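Local structure of methyltransferase WBDD (Escherichia coli, 4AZS) at residues F135-G140 / A169-L174; K285-N290 / F383-T388; L399-F404 / A441-P446. The protein acts as a bifunctional kinase and methyltransferase that regulates the chain length of the O antigen. One frame throughout, in Å; residues are numbered along the deposited sequence. Where two conformers were deposited one is given.

Followed from the N terminus, the three contacts come in series: each closes before the next opens, and none nests or crosses. Interaction 1 closes a loop of 28 mostly helical residues and pairs two neighbouring strands of the methyltransferase sheet. Interaction 2 spans 92 residues of the kinase part, bringing helix 278-296 to the turn before strand 386-387. That strand is followed by helix 397-410, where interaction 3 starts; it closes a 36-residue interval by setting this helix against helix 435-443. Centres of interactions 1 and 2 lie about 34 Å apart, on opposite sides of the chain's centre. Interactions 2 and 3 share one side, with nearest atoms about 5 Å apart.

Interaction 1 (F135-G140 / A169-L174)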
ATOM      1  N   PHE A 135      19.995 -37.747  27.866  1.00 30.44           N
ATOM      2  CA  PHE A 135      21.344 -37.321  27.561  1.00 27.17           C
ATOM      3  C   PHE A 135      21.852 -36.566  28.747  1.00 27.90           C
ATOM      4  O   PHE A 135      21.112 -35.780  29.321  1.00 27.52           O
ATOM      5  CB  PHE A 135      21.331 -36.399  26.351  1.00 27.01           C
ATOM      6  CG  PHE A 135      20.946 -37.089  25.070  1.00 28.76           C
ATOM      7  CD1 PHE A 135      21.875 -37.893  24.378  1.00 29.24           C
ATOM      8  CD2 PHE A 135      19.677 -36.936  24.538  1.00 28.74           C
ATOM      9  CE1 PHE A 135      21.512 -38.561  23.218  1.00 30.36           C
ATOM     10  CE2 PHE A 135      19.313 -37.592  23.371  1.00 30.84           C
ATOM     11  CZ  PHE A 135      20.238 -38.403  22.704  1.00 30.40           C
ATOM     12  N   ASP A 136      23.131 -36.755  29.058  1.00 27.01           N
ATOM     13  CA  ASP A 136      23.835 -36.067  30.151  1.00 26.58           C
ATOM     14  C   ASP A 136      24.437 -34.738  29.675  1.00 26.71           C
ATOM     15  O   ASP A 136      24.368 -33.752  30.370  1.00 26.38           O
ATOM     16  CB  ASP A 136      24.970 -36.939  30.622  1.00 28.04           C
ATOM     17  CG  ASP A 136      24.526 -38.345  30.973  1.00 30.62           C
ATOM     18  OD1 ASP A 136      23.576 -38.462  31.756  1.00 31.17           O
ATOM     19  OD2 ASP A 136      25.110 -39.326  30.415  1.00 30.60           O
ATOM     20  N   LEU A 137      24.932 -34.732  28.444  1.00 24.50           N
ATOM     21  CA  LEU A 137      25.651 -33.619  27.841  1.00 26.05           C
ATOM     22  C   LEU A 137      25.087 -33.374  26.429  1.00 25.37           C
ATOM     23  O   LEU A 137      24.905 -34.299  25.637  1.00 24.82           O
ATOM     24  CB  LEU A 137      27.148 -33.965  27.724  1.00 25.79           C
ATOM     25  CG  LEU A 137      28.038 -32.955  27.009  1.00 26.30           C
ATOM     26  CD1 LEU A 137      28.165 -31.665  27.825  1.00 28.83           C
ATOM     27  CD2 LEU A 137      29.415 -33.471  26.697  1.00 25.65           C
ATOM     28  N   ALA A 138      24.788 -32.121  26.124  1.00 25.26           N
ATOM     29  CA  ALA A 138      24.455 -31.736  24.778  1.00 24.07           C
ATOM     30  C   ALA A 138      25.477 -30.687  24.343  1.00 24.60           C
ATOM     31  O   ALA A 138      25.899 -29.827  25.151  1.00 23.93           O
ATOM     32  CB  ALA A 138      23.050 -31.169  24.698  1.00 24.58           C
ATOM     33  N   ILE A 139      25.852 -30.751  23.081  1.00 23.66           N
ATOM     34  CA  ILE A 139      26.709 -29.751  22.513  1.00 25.24           C
ATOM     35  C   ILE A 139      26.005 -29.119  21.334  1.00 25.00           C
ATOM     36  O   ILE A 139      25.387 -29.786  20.496  1.00 23.18           O
ATOM     37  CB  ILE A 139      28.105 -30.275  22.114  1.00 26.73           C
ATOM     38  CG1 ILE A 139      28.057 -31.275  20.996  1.00 30.43           C
ATOM     39  CG2 ILE A 139      28.797 -30.973  23.309  1.00 28.69           C
ATOM     40  CD1 ILE A 139      29.473 -31.603  20.523  1.00 34.08           C
ATOM     41  N   GLY A 140      26.102 -27.802  21.275  1.00 25.70           N
ATOM     42  CA  GLY A 140      25.543 -27.070  20.161  1.00 25.87           C
ATOM     43  C   GLY A 140      26.495 -26.002  19.692  1.00 24.66           C
ATOM     44  O   GLY A 140      26.467 -24.899  20.192  1.00 24.52           O
ATOM     45  N   ALA A 169      24.376 -30.903  31.453  1.00 26.58           N
ATOM     46  CA  ALA A 169      25.306 -29.870  30.995  1.00 25.61           C
ATOM     47  C   ALA A 169      25.117 -29.625  29.521  1.00 25.71           C
ATOM     48  O   ALA A 169      24.766 -30.528  28.760  1.00 25.31           O
ATOM     49  CB  ALA A 169      26.725 -30.278  31.244  1.00 25.32           C
ATOM     50  N   VAL A 170      25.356 -28.390  29.142  1.00 24.85           N
ATOM     51  CA  VAL A 170      25.302 -27.954  27.753  1.00 24.94           C
ATOM     52  C   VAL A 170      26.526 -27.140  27.438  1.00 23.10           C
ATOM     53  O   VAL A 170      26.906 -26.252  28.222  1.00 23.39           O
ATOM     54  CB  VAL A 170      24.042 -27.097  27.468  1.00 24.04           C
ATOM     55  CG1 VAL A 170      23.887 -26.844  25.975  1.00 24.65           C
ATOM     56  CG2 VAL A 170      22.817 -27.825  27.969  1.00 25.35           C
ATOM     57  N   ILE A 171      27.138 -27.435  26.294  1.00 22.41           N
ATOM     58  CA  ILE A 171      28.250 -26.659  25.780  1.00 22.83           C
ATOM     59  C   ILE A 171      27.831 -26.010  24.481  1.00 22.30           C
ATOM     60  O   ILE A 171      27.387 -26.715  23.565  1.00 21.87           O
ATOM     61  CB  ILE A 171      29.487 -27.563  25.583  1.00 23.02           C
ATOM     62  CG1 ILE A 171      29.913 -28.063  26.929  1.00 23.89           C
ATOM     63  CG2 ILE A 171      30.653 -26.803  24.967  1.00 23.62           C
ATOM     64  CD1 ILE A 171      31.010 -29.091  26.796  1.00 25.73           C
ATOM     65  N   LEU A 172      27.934 -24.675  24.432  1.00 22.47           N
ATOM     66  CA  LEU A 172      27.557 -23.902  23.277  1.00 23.99           C
ATOM     67  C   LEU A 172      28.712 -23.056  22.800  1.00 23.05           C
ATOM     68  O   LEU A 172      29.339 -22.399  23.597  1.00 25.07           O
ATOM     69  CB  LEU A 172      26.382 -22.966  23.611  1.00 25.34           C
ATOM     70  CG  LEU A 172      25.146 -23.726  24.091  1.00 25.27           C
ATOM     71  CD1 LEU A 172      24.181 -22.744  24.734  1.00 27.82           C
ATOM     72  CD2 LEU A 172      24.466 -24.506  22.990  1.00 23.84           C
ATOM     73  N   GLU A 173      28.948 -23.060  21.491  1.00 24.53           N
ATOM     74  CA  GLU A 173      29.726 -22.050  20.808  1.00 23.51           C
ATOM     75  C   GLU A 173      28.734 -21.181  20.079  1.00 23.24           C
ATOM     76  O   GLU A 173      27.971 -21.675  19.256  1.00 23.84           O
ATOM     77  CB  GLU A 173      30.684 -22.660  19.813  1.00 25.47           C
ATOM     78  CG  GLU A 173      31.624 -21.635  19.176  1.00 25.79           C
ATOM     79  CD  GLU A 173      32.463 -22.213  18.058  1.00 27.17           C
ATOM     80  OE1 GLU A 173      31.912 -23.061  17.290  1.00 26.56           O
ATOM     81  OE2 GLU A 173      33.650 -21.798  17.960  1.00 26.31           O
ATOM     82  N   LEU A 174      28.745 -19.892  20.374  1.00 22.31           N
ATOM     83  CA  LEU A 174      27.764 -18.967  19.856  1.00 25.20           C
ATOM     84  C   LEU A 174      28.366 -17.886  18.976  1.00 25.51           C
ATOM     85  O   LEU A 174      29.306 -17.197  19.361  1.00 25.34           O
ATOM     86  CB  LEU A 174      27.055 -18.322  21.031  1.00 25.52           C
ATOM     87  CG  LEU A 174      26.287 -19.326  21.898  1.00 25.21           C
ATOM     88  CD1 LEU A 174      25.846 -18.618  23.165  1.00 25.98           C
ATOM     89  CD2 LEU A 174      25.081 -19.914  21.186  1.00 25.78           C
TER
HETATM   90  O   HOH W   1      25.473 -22.710  18.621  1.00 20.18           O
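Leu137 to Gly140 pair in parallel with Ala169 to Leu172, joining adjacent central strands of the Rossmann-like sheet of class I methyltransferases; the two axes run within 10° of each other. The evidence is a regular alternation of backbone bonds: Ala138 N to Ala169 O, Ile171 N to Ala138 O, then Gly140 N to Ile171 O at 2.8 Å. The two end bonds, Ala169 N to Asp136 O and Glu173 N to Gly140 O, are weak, although the strand spacing does not change.

Ile171 can be followed outward. Its CB lies 4.2 Å from Ile139 CG2, the two side chains standing side by side; CG1 passes 4.1 Å from Leu137 CD1, and Ile171 CD1 ends 4.0 Å from that same methyl. Beyond, Met218 and Leu220 of strand 216-222 touch Ile171. On the face of Ala138 and Val170, Leu172 has CG beside its backbone N (chi1 -59°), which brings CD2 to 3.5 Å from Gly140 O.

At the strand's carboxyl end the side chain of Glu173, in salt bridges with Arg44 and Arg49 and hydrogen-bonded to Ser142, is about 4 Å from bound S-adenosylmethionine. A water there donates to both Gly140 O (2.9 Å) and Glu173 O (2.8 Å).

Interaction 2 (K285-N290 / F383-T388). Unlike the reference sequence in segment 285-290: Tyr286 (reference His).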
ATOM      1  N   LYS A 285      34.612  -7.801  41.983  1.00 40.83           N
ATOM      2  CA  LYS A 285      35.897  -8.479  42.045  0.50 42.99           C
ATOM      3  C   LYS A 285      36.517  -8.320  43.444  1.00 42.97           C
ATOM      4  O   LYS A 285      37.006  -9.298  44.048  1.00 40.17           O
ATOM      5  CB  LYS A 285      36.811  -7.921  40.928  0.50 45.39           C
ATOM      6  CG  LYS A 285      37.933  -8.837  40.456  0.50 45.41           C
ATOM      7  CD  LYS A 285      38.302  -8.594  38.974  0.50 48.02           C
ATOM      8  CE  LYS A 285      39.692  -9.135  38.651  0.50 47.97           C
ATOM      9  NZ  LYS A 285      39.889  -9.560  37.231  0.50 49.41           N
ATOM     10  N   TYR A 286      36.475  -7.088  43.950  1.00 46.25           N
ATOM     11  CA  TYR A 286      37.059  -6.743  45.234  1.00 48.48           C
ATOM     12  C   TYR A 286      36.355  -7.466  46.379  1.00 46.93           C
ATOM     13  O   TYR A 286      36.996  -8.134  47.180  1.00 45.54           O
ATOM     14  CB  TYR A 286      37.015  -5.216  45.456  1.00 56.30           C
ATOM     15  CG  TYR A 286      37.560  -4.803  46.806  1.00 58.25           C
ATOM     16  CD1 TYR A 286      38.928  -4.780  47.046  1.00 60.22           C
ATOM     17  CD2 TYR A 286      36.704  -4.469  47.847  1.00 62.59           C
ATOM     18  CE1 TYR A 286      39.430  -4.420  48.286  1.00 63.67           C
ATOM     19  CE2 TYR A 286      37.197  -4.113  49.091  1.00 65.10           C
ATOM     20  CZ  TYR A 286      38.557  -4.095  49.306  1.00 63.39           C
ATOM     21  OH  TYR A 286      39.027  -3.733  50.540  1.00 69.29           O
ATOM     22  N   GLU A 287      35.033  -7.368  46.424  1.00 45.11           N
ATOM     23  CA  GLU A 287      34.268  -8.065  47.448  1.00 46.13           C
ATOM     24  C   GLU A 287      34.510  -9.568  47.433  1.00 45.24           C
ATOM     25  O   GLU A 287      34.742 -10.165  48.481  1.00 41.01           O
ATOM     26  CB  GLU A 287      32.780  -7.669  47.403  1.00 47.35           C
ATOM     27  CG  GLU A 287      32.648  -6.187  47.764  1.00 55.54           C
ATOM     28  CD  GLU A 287      31.242  -5.616  47.764  1.00 57.37           C
ATOM     29  OE1 GLU A 287      30.288  -6.254  47.303  1.00 54.92           O
ATOM     30  OE2 GLU A 287      31.098  -4.486  48.248  1.00 63.18           O
ATOM     31  N   LEU A 288      34.538 -10.199  46.270  1.00 43.25           N
ATOM     32  CA  LEU A 288      34.625 -11.653  46.306  1.00 42.53           C
ATOM     33  C   LEU A 288      36.015 -12.039  46.691  1.00 40.89           C
ATOM     34  O   LEU A 288      36.221 -12.976  47.449  1.00 40.76           O
ATOM     35  CB  LEU A 288      34.247 -12.317  44.983  1.00 47.65           C
ATOM     36  CG  LEU A 288      34.051 -13.825  45.213  1.00 52.77           C
ATOM     37  CD1 LEU A 288      32.634 -14.135  45.654  1.00 53.33           C
ATOM     38  CD2 LEU A 288      34.444 -14.636  43.999  1.00 57.07           C
ATOM     39  N   HIS A 289      36.986 -11.318  46.156  1.00 40.42           N
ATOM     40  CA  HIS A 289      38.354 -11.510  46.528  1.00 40.95           C
ATOM     41  C   HIS A 289      38.562 -11.294  48.003  1.00 40.59           C
ATOM     42  O   HIS A 289      39.197 -12.076  48.701  1.00 39.28           O
ATOM     43  CB  HIS A 289      39.225 -10.513  45.775  1.00 45.88           C
ATOM     44  CG  HIS A 289      40.680 -10.787  45.898  1.00 47.19           C
ATOM     45  ND1 HIS A 289      41.293 -11.726  45.149  1.00 49.12           N
ATOM     46  CD2 HIS A 289      41.660 -10.219  46.710  1.00 51.26           C
ATOM     47  CE1 HIS A 289      42.608 -11.766  45.464  1.00 49.84           C
ATOM     48  NE2 HIS A 289      42.832 -10.845  46.425  1.00 52.32           N
ATOM     49  N   ASN A 290      38.072 -10.192  48.505  1.00 41.05           N
ATOM     50  CA  ASN A 290      38.213  -9.938  49.935  1.00 44.64           C
ATOM     51  C   ASN A 290      37.545 -11.070  50.784  1.00 41.99           C
ATOM     52  O   ASN A 290      38.061 -11.512  51.808  1.00 38.90           O
ATOM     53  CB  ASN A 290      37.604  -8.577  50.225  1.00 48.64           C
ATOM     54  CG  ASN A 290      38.222  -7.911  51.410  1.00 54.18           C
ATOM     55  OD1 ASN A 290      39.427  -7.947  51.597  1.00 66.71           O
ATOM     56  ND2 ASN A 290      37.395  -7.305  52.227  1.00 58.82           N
ATOM     57  N   PHE A 383      31.204 -11.350  53.647  1.00 47.24           N
ATOM     58  CA  PHE A 383      32.436 -10.744  54.114  1.00 52.41           C
ATOM     59  C   PHE A 383      33.151  -9.908  53.083  1.00 54.85           C
ATOM     60  O   PHE A 383      34.287  -9.554  53.284  1.00 55.78           O
ATOM     61  CB  PHE A 383      33.327 -11.811  54.710  1.00 54.17           C
ATOM     62  CG  PHE A 383      32.577 -12.712  55.642  1.00 56.96           C
ATOM     63  CD1 PHE A 383      32.399 -12.363  56.968  1.00 59.57           C
ATOM     64  CD2 PHE A 383      31.969 -13.866  55.161  1.00 59.34           C
ATOM     65  CE1 PHE A 383      31.662 -13.182  57.822  1.00 62.36           C
ATOM     66  CE2 PHE A 383      31.253 -14.697  56.000  1.00 62.25           C
ATOM     67  CZ  PHE A 383      31.102 -14.361  57.340  1.00 58.87           C
ATOM     68  N   GLY A 384      32.455  -9.550  52.007  1.00 59.24           N
ATOM     69  CA  GLY A 384      32.992  -8.642  51.019  1.00 59.78           C
ATOM     70  C   GLY A 384      33.400  -7.300  51.606  1.00 61.86           C
ATOM     71  O   GLY A 384      34.357  -6.689  51.143  1.00 60.97           O
ATOM     72  N   SER A 385      32.674  -6.846  52.622  1.00 62.02           N
ATOM     73  CA  SER A 385      32.878  -5.519  53.195  1.00 63.62           C
ATOM     74  C   SER A 385      33.784  -5.500  54.443  1.00 62.27           C
ATOM     75  O   SER A 385      33.890  -4.466  55.120  1.00 57.14           O
ATOM     76  CB  SER A 385      31.524  -4.889  53.544  1.00 67.34           C
ATOM     77  OG  SER A 385      30.923  -4.306  52.404  1.00 71.18           O
ATOM     78  N   ILE A 386      34.429  -6.626  54.748  1.00 57.67           N
ATOM     79  CA  ILE A 386      35.387  -6.673  55.843  1.00 56.20           C
ATOM     80  C   ILE A 386      36.617  -5.827  55.553  1.00 56.45           C
ATOM     81  O   ILE A 386      37.126  -5.852  54.462  1.00 52.61           O
ATOM     82  CB  ILE A 386      35.877  -8.079  56.091  1.00 53.28           C
ATOM     83  CG1 ILE A 386      34.828  -8.860  56.885  1.00 53.33           C
ATOM     84  CG2 ILE A 386      37.253  -8.035  56.758  1.00 55.97           C
ATOM     85  CD1 ILE A 386      34.938  -8.763  58.382  1.00 52.63           C
ATOM     86  N   VAL A 387      37.088  -5.091  56.545  1.00 56.67           N
ATOM     87  CA  VAL A 387      38.296  -4.289  56.395  1.00 60.50           C
ATOM     88  C   VAL A 387      39.182  -4.469  57.619  1.00 60.52           C
ATOM     89  O   VAL A 387      38.693  -4.870  58.689  1.00 52.55           O
ATOM     90  CB  VAL A 387      37.975  -2.782  56.211  1.00 62.21           C
ATOM     91  CG1 VAL A 387      37.158  -2.553  54.946  1.00 64.50           C
ATOM     92  CG2 VAL A 387      37.246  -2.223  57.412  1.00 59.15           C
ATOM     93  N   THR A 388      40.458  -4.108  57.453  1.00 61.48           N
ATOM     94  CA  THR A 388      41.521  -4.357  58.420  1.00 66.96           C
ATOM     95  C   THR A 388      42.197  -3.102  59.001  1.00 73.01           C
ATOM     96  O   THR A 388      42.853  -3.173  60.043  1.00 75.49           O
ATOM     97  CB  THR A 388      42.571  -5.265  57.762  1.00 72.04           C
ATOM     98  OG1 THR A 388      42.035  -6.590  57.714  1.00 76.39           O
ATOM     99  CG2 THR A 388      43.889  -5.281  58.522  1.00 72.55           C
TER
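Asn290 makes both hydrogen bonds between 285-290 and 383-388, joining helix 278-296 to the turn that begins in the DFG motif, Asp382-Phe383-Gly384, of this kinase domain. Its ND2 gives a 2.7 Å bond to Ile386 O, placed on a lone pair in the carbonyl plane and in the amide's own plane, although bent at the hydrogen (139°). The bond from Asn290 ND2 to Gly384 O is longer, 3.3 Å, and straighter (161°), but arrives from above that carbonyl's plane. With CG swung anti to the backbone N (chi1 -152°), the amide reaches over the type I turn from Phe383 to Ile386, and the acceptors diverge enough for each N-H to serve one.

Backbone packing is close. The CA atoms of Glu287 and Gly384 lie 3.8 Å apart, and Gly384 CA makes a CA-H...O contact of 3.4 Å with Glu287 O. The aliphatic stem of Glu287 adds van der Waals packing against the glycine backbone: its CB sits 3.8 Å from Gly384 CA, and its CG is 3.8 Å from Gly384 O.

Among the charged groups, Glu287 OE1 is held by Arg254 in a salt bridge, while Glu287 OE2 comes no nearer the turn than 4.2 Å, at Ser385 OG. Phe383 N is bonded to Glu291 of the same helix, a further tie to the motif. The two Asn290 bonds should probably not depend on an ionisation state, since one neutral amide spends both its N-H groups on two backbone carbonyls.

Interaction 3 (L399-F404 / A441-P446); sequences LVQSFF and AVWQEP
Phe404 and Trp443 meet obliquely: the phenyl ring and the five-membered indole ring have centroids 5.5 Å apart and planes at 42°. Their closest atoms are Phe404 CE2 and Trp443 NE1, at 3.8 Å. One face of the phenyl ring carries Val400 O, 3.2 Å above the plane and displaced toward the rim. Two groups lie around its edge: Gln401 OE1 in the plane and, across the contact, Val442 CG1 near the plane, 3.5 Å from Phe404 CZ. Phe404 and Val442 extend from opposite directions to make that meeting.

The Gln401 amide crosses the indole, its plane turned 41° from the ring, with OE1 3.4 Å from Trp443 CZ2. A bend at chi2 (83°) brings the amide back toward the tryptophan instead of letting the chain run on. Neither Gln401 OE1 nor Trp443 NE1 has a hydrogen-bond partner in the model, although both are buried, whereas Gln401 NE2 bonds to Glu483.

These side chains bridge helix 397-410, part of the kinase domain, and helix 435-443, in the helical part of the chain beyond strand 386-387. The backbones stand well apart, with Val400 CA and Val442 CA separated by 9.5 Å, and only side chains close the distance. On the first helix, Phe403 packs on leucines of helix 341-357. Leu455 of helix 452-460 touches both Phe404 and Val442, and Ile479 of helix 475-485 touches Gln401 and Trp443. The indole is engaged further by Trp450, edge-to-face, and by Trp478 of the third subunit. Val400 joins more loosely, its CG1 lying 4.5 Å from Val442 CG1.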
ATOM      1  N   LEU A 399      31.296   3.589  61.336  1.00 55.52           N
ATOM      2  CA  LEU A 399      30.642   2.266  61.427  1.00 52.59           C
ATOM      3  C   LEU A 399      29.732   2.155  62.647  1.00 48.96           C
ATOM      4  O   LEU A 399      28.672   1.518  62.596  1.00 48.25           O
ATOM      5  CB  LEU A 399      31.692   1.143  61.471  1.00 55.11           C
ATOM      6  CG  LEU A 399      32.471   0.822  60.182  1.00 57.27           C
ATOM      7  CD1 LEU A 399      33.312   1.996  59.710  1.00 64.66           C
ATOM      8  CD2 LEU A 399      33.378  -0.386  60.371  1.00 57.83           C
ATOM      9  N   VAL A 400      30.116   2.786  63.752  1.00 46.45           N
ATOM     10  CA  VAL A 400      29.281   2.718  64.946  1.00 49.13           C
ATOM     11  C   VAL A 400      28.005   3.483  64.642  1.00 52.52           C
ATOM     12  O   VAL A 400      26.922   3.079  65.080  1.00 49.37           O
ATOM     13  CB  VAL A 400      29.992   3.263  66.211  1.00 49.70           C
ATOM     14  CG1 VAL A 400      29.001   3.519  67.350  1.00 48.17           C
ATOM     15  CG2 VAL A 400      31.074   2.310  66.668  1.00 48.57           C
ATOM     16  N   GLN A 401      28.137   4.544  63.840  1.00 57.95           N
ATOM     17  CA  GLN A 401      27.002   5.411  63.498  1.00 63.52           C
ATOM     18  C   GLN A 401      25.985   4.652  62.653  1.00 58.66           C
ATOM     19  O   GLN A 401      24.795   4.624  62.984  1.00 56.55           O
ATOM     20  CB  GLN A 401      27.460   6.686  62.752  1.00 68.25           C
ATOM     21  CG  GLN A 401      26.325   7.637  62.341  1.00 72.95           C
ATOM     22  CD  GLN A 401      25.866   8.593  63.447  1.00 77.62           C
ATOM     23  OE1 GLN A 401      26.011   8.309  64.633  1.00 84.59           O
ATOM     24  NE2 GLN A 401      25.306   9.739  63.050  1.00 83.28           N
ATOM     25  N   SER A 402      26.449   4.034  61.574  1.00 51.83           N
ATOM     26  CA  SER A 402      25.559   3.189  60.765  1.00 55.12           C
ATOM     27  C   SER A 402      24.923   2.086  61.608  1.00 52.25           C
ATOM     28  O   SER A 402      23.756   1.742  61.424  1.00 50.22           O
ATOM     29  CB  SER A 402      26.312   2.530  59.632  1.00 52.73           C
ATOM     30  OG  SER A 402      27.282   1.732  60.229  1.00 57.10           O
ATOM     31  N   PHE A 403      25.673   1.536  62.552  1.00 49.50           N
ATOM     32  CA  PHE A 403      25.103   0.464  63.313  1.00 48.57           C
ATOM     33  C   PHE A 403      23.858   0.963  64.061  1.00 54.69           C
ATOM     34  O   PHE A 403      22.965   0.177  64.403  1.00 52.44           O
ATOM     35  CB  PHE A 403      26.117  -0.154  64.267  1.00 47.73           C
ATOM     36  CG  PHE A 403      25.637  -1.447  64.854  1.00 48.92           C
ATOM     37  CD1 PHE A 403      25.799  -2.643  64.155  1.00 46.22           C
ATOM     38  CD2 PHE A 403      24.950  -1.462  66.040  1.00 45.49           C
ATOM     39  CE1 PHE A 403      25.323  -3.828  64.659  1.00 43.51           C
ATOM     40  CE2 PHE A 403      24.471  -2.658  66.555  1.00 47.53           C
ATOM     41  CZ  PHE A 403      24.648  -3.845  65.855  1.00 44.59           C
ATOM     42  N   PHE A 404      23.783   2.274  64.303  1.00 54.00           N
ATOM     43  CA  PHE A 404      22.603   2.831  64.951  1.00 56.11           C
ATOM     44  C   PHE A 404      21.425   2.836  64.008  1.00 50.89           C
ATOM     45  O   PHE A 404      20.281   2.661  64.428  1.00 50.13           O
ATOM     46  CB  PHE A 404      22.861   4.257  65.431  1.00 58.03           C
ATOM     47  CG  PHE A 404      23.900   4.348  66.494  1.00 59.42           C
ATOM     48  CD1 PHE A 404      23.829   3.524  67.615  1.00 61.96           C
ATOM     49  CD2 PHE A 404      24.922   5.277  66.399  1.00 61.33           C
ATOM     50  CE1 PHE A 404      24.772   3.611  68.617  1.00 56.99           C
ATOM     51  CE2 PHE A 404      25.871   5.378  67.402  1.00 61.87           C
ATOM     52  CZ  PHE A 404      25.803   4.531  68.501  1.00 60.81           C
ATOM     53  N   ALA A 441      23.628   6.761  75.822  1.00 33.92           N
ATOM     54  CA  ALA A 441      24.893   6.639  76.554  1.00 33.83           C
ATOM     55  C   ALA A 441      26.038   6.691  75.596  1.00 31.54           C
ATOM     56  O   ALA A 441      27.064   7.255  75.888  1.00 31.84           O
ATOM     57  CB  ALA A 441      24.961   5.361  77.388  1.00 34.86           C
ATOM     58  N   VAL A 442      25.874   6.110  74.425  1.00 33.65           N
ATOM     59  CA  VAL A 442      26.979   6.064  73.510  1.00 32.15           C
ATOM     60  C   VAL A 442      27.282   7.462  73.058  1.00 33.92           C
ATOM     61  O   VAL A 442      28.464   7.849  72.942  1.00 35.09           O
ATOM     62  CB  VAL A 442      26.698   5.218  72.266  1.00 31.49           C
ATOM     63  CG1 VAL A 442      27.835   5.370  71.267  1.00 32.37           C
ATOM     64  CG2 VAL A 442      26.500   3.771  72.632  1.00 30.75           C
ATOM     65  N   TRP A 443      26.223   8.219  72.793  1.00 36.23           N
ATOM     66  CA  TRP A 443      26.365   9.583  72.325  1.00 42.19           C
ATOM     67  C   TRP A 443      27.015  10.503  73.311  1.00 41.73           C
ATOM     68  O   TRP A 443      27.573  11.478  72.903  1.00 41.67           O
ATOM     69  CB  TRP A 443      25.033  10.164  71.838  1.00 51.20           C
ATOM     70  CG  TRP A 443      24.845   9.902  70.365  1.00 64.52           C
ATOM     71  CD1 TRP A 443      24.501   8.689  69.756  1.00 67.99           C
ATOM     72  CD2 TRP A 443      25.043  10.841  69.252  1.00 73.27           C
ATOM     73  NE1 TRP A 443      24.448   8.813  68.387  1.00 74.54           N
ATOM     74  CE2 TRP A 443      24.755  10.079  68.015  1.00 80.83           C
ATOM     75  CE3 TRP A 443      25.397  12.176  69.155  1.00 78.53           C
ATOM     76  CZ2 TRP A 443      24.839  10.656  66.762  1.00 80.86           C
ATOM     77  CZ3 TRP A 443      25.472  12.745  67.883  1.00 84.71           C
ATOM     78  CH2 TRP A 443      25.192  12.001  66.717  1.00 87.03           C
ATOM     79  N   GLN A 444      26.991  10.183  74.600  1.00 38.94           N
ATOM     80  CA  GLN A 444      27.648  11.029  75.602  1.00 39.07           C
ATOM     81  C   GLN A 444      29.142  10.735  75.703  1.00 37.88           C
ATOM     82  O   GLN A 444      29.824  11.374  76.477  1.00 35.51           O
ATOM     83  CB  GLN A 444      27.042  10.800  76.980  1.00 37.93           C
ATOM     84  CG  GLN A 444      25.568  11.126  77.054  1.00 42.06           C
ATOM     85  CD  GLN A 444      25.270  12.444  76.389  1.00 47.21           C
ATOM     86  OE1 GLN A 444      25.858  13.472  76.736  1.00 52.47           O
ATOM     87  NE2 GLN A 444      24.425  12.410  75.378  1.00 51.45           N
ATOM     88  N   GLU A 445      29.615   9.721  74.985  1.00 33.06           N
ATOM     89  CA  GLU A 445      31.014   9.337  75.019  1.00 32.18           C
ATOM     90  C   GLU A 445      31.860  10.189  74.082  1.00 32.91           C
ATOM     91  O   GLU A 445      31.478  10.436  72.944  1.00 32.17           O
ATOM     92  CB  GLU A 445      31.191   7.897  74.551  1.00 33.05           C
ATOM     93  CG  GLU A 445      30.609   6.875  75.495  1.00 33.36           C
ATOM     94  CD  GLU A 445      31.436   6.643  76.705  1.00 34.19           C
ATOM     95  OE1 GLU A 445      32.589   7.125  76.765  1.00 34.62           O
ATOM     96  OE2 GLU A 445      30.968   5.876  77.570  1.00 37.77           O
ATOM     97  N   PRO A 446      33.058  10.564  74.524  1.00 34.93           N
ATOM     98  CA  PRO A 446      33.951  11.190  73.548  1.00 36.01           C
ATOM     99  C   PRO A 446      34.146  10.240  72.403  1.00 36.48           C
ATOM    100  O   PRO A 446      34.160   9.021  72.601  1.00 33.00           O
ATOM    101  CB  PRO A 446      35.259  11.371  74.274  1.00 37.35           C
ATOM    102  CG  PRO A 446      35.127  10.671  75.600  1.00 37.55           C
ATOM    103  CD  PRO A 446      33.677  10.334  75.840  1.00 35.89           C
TER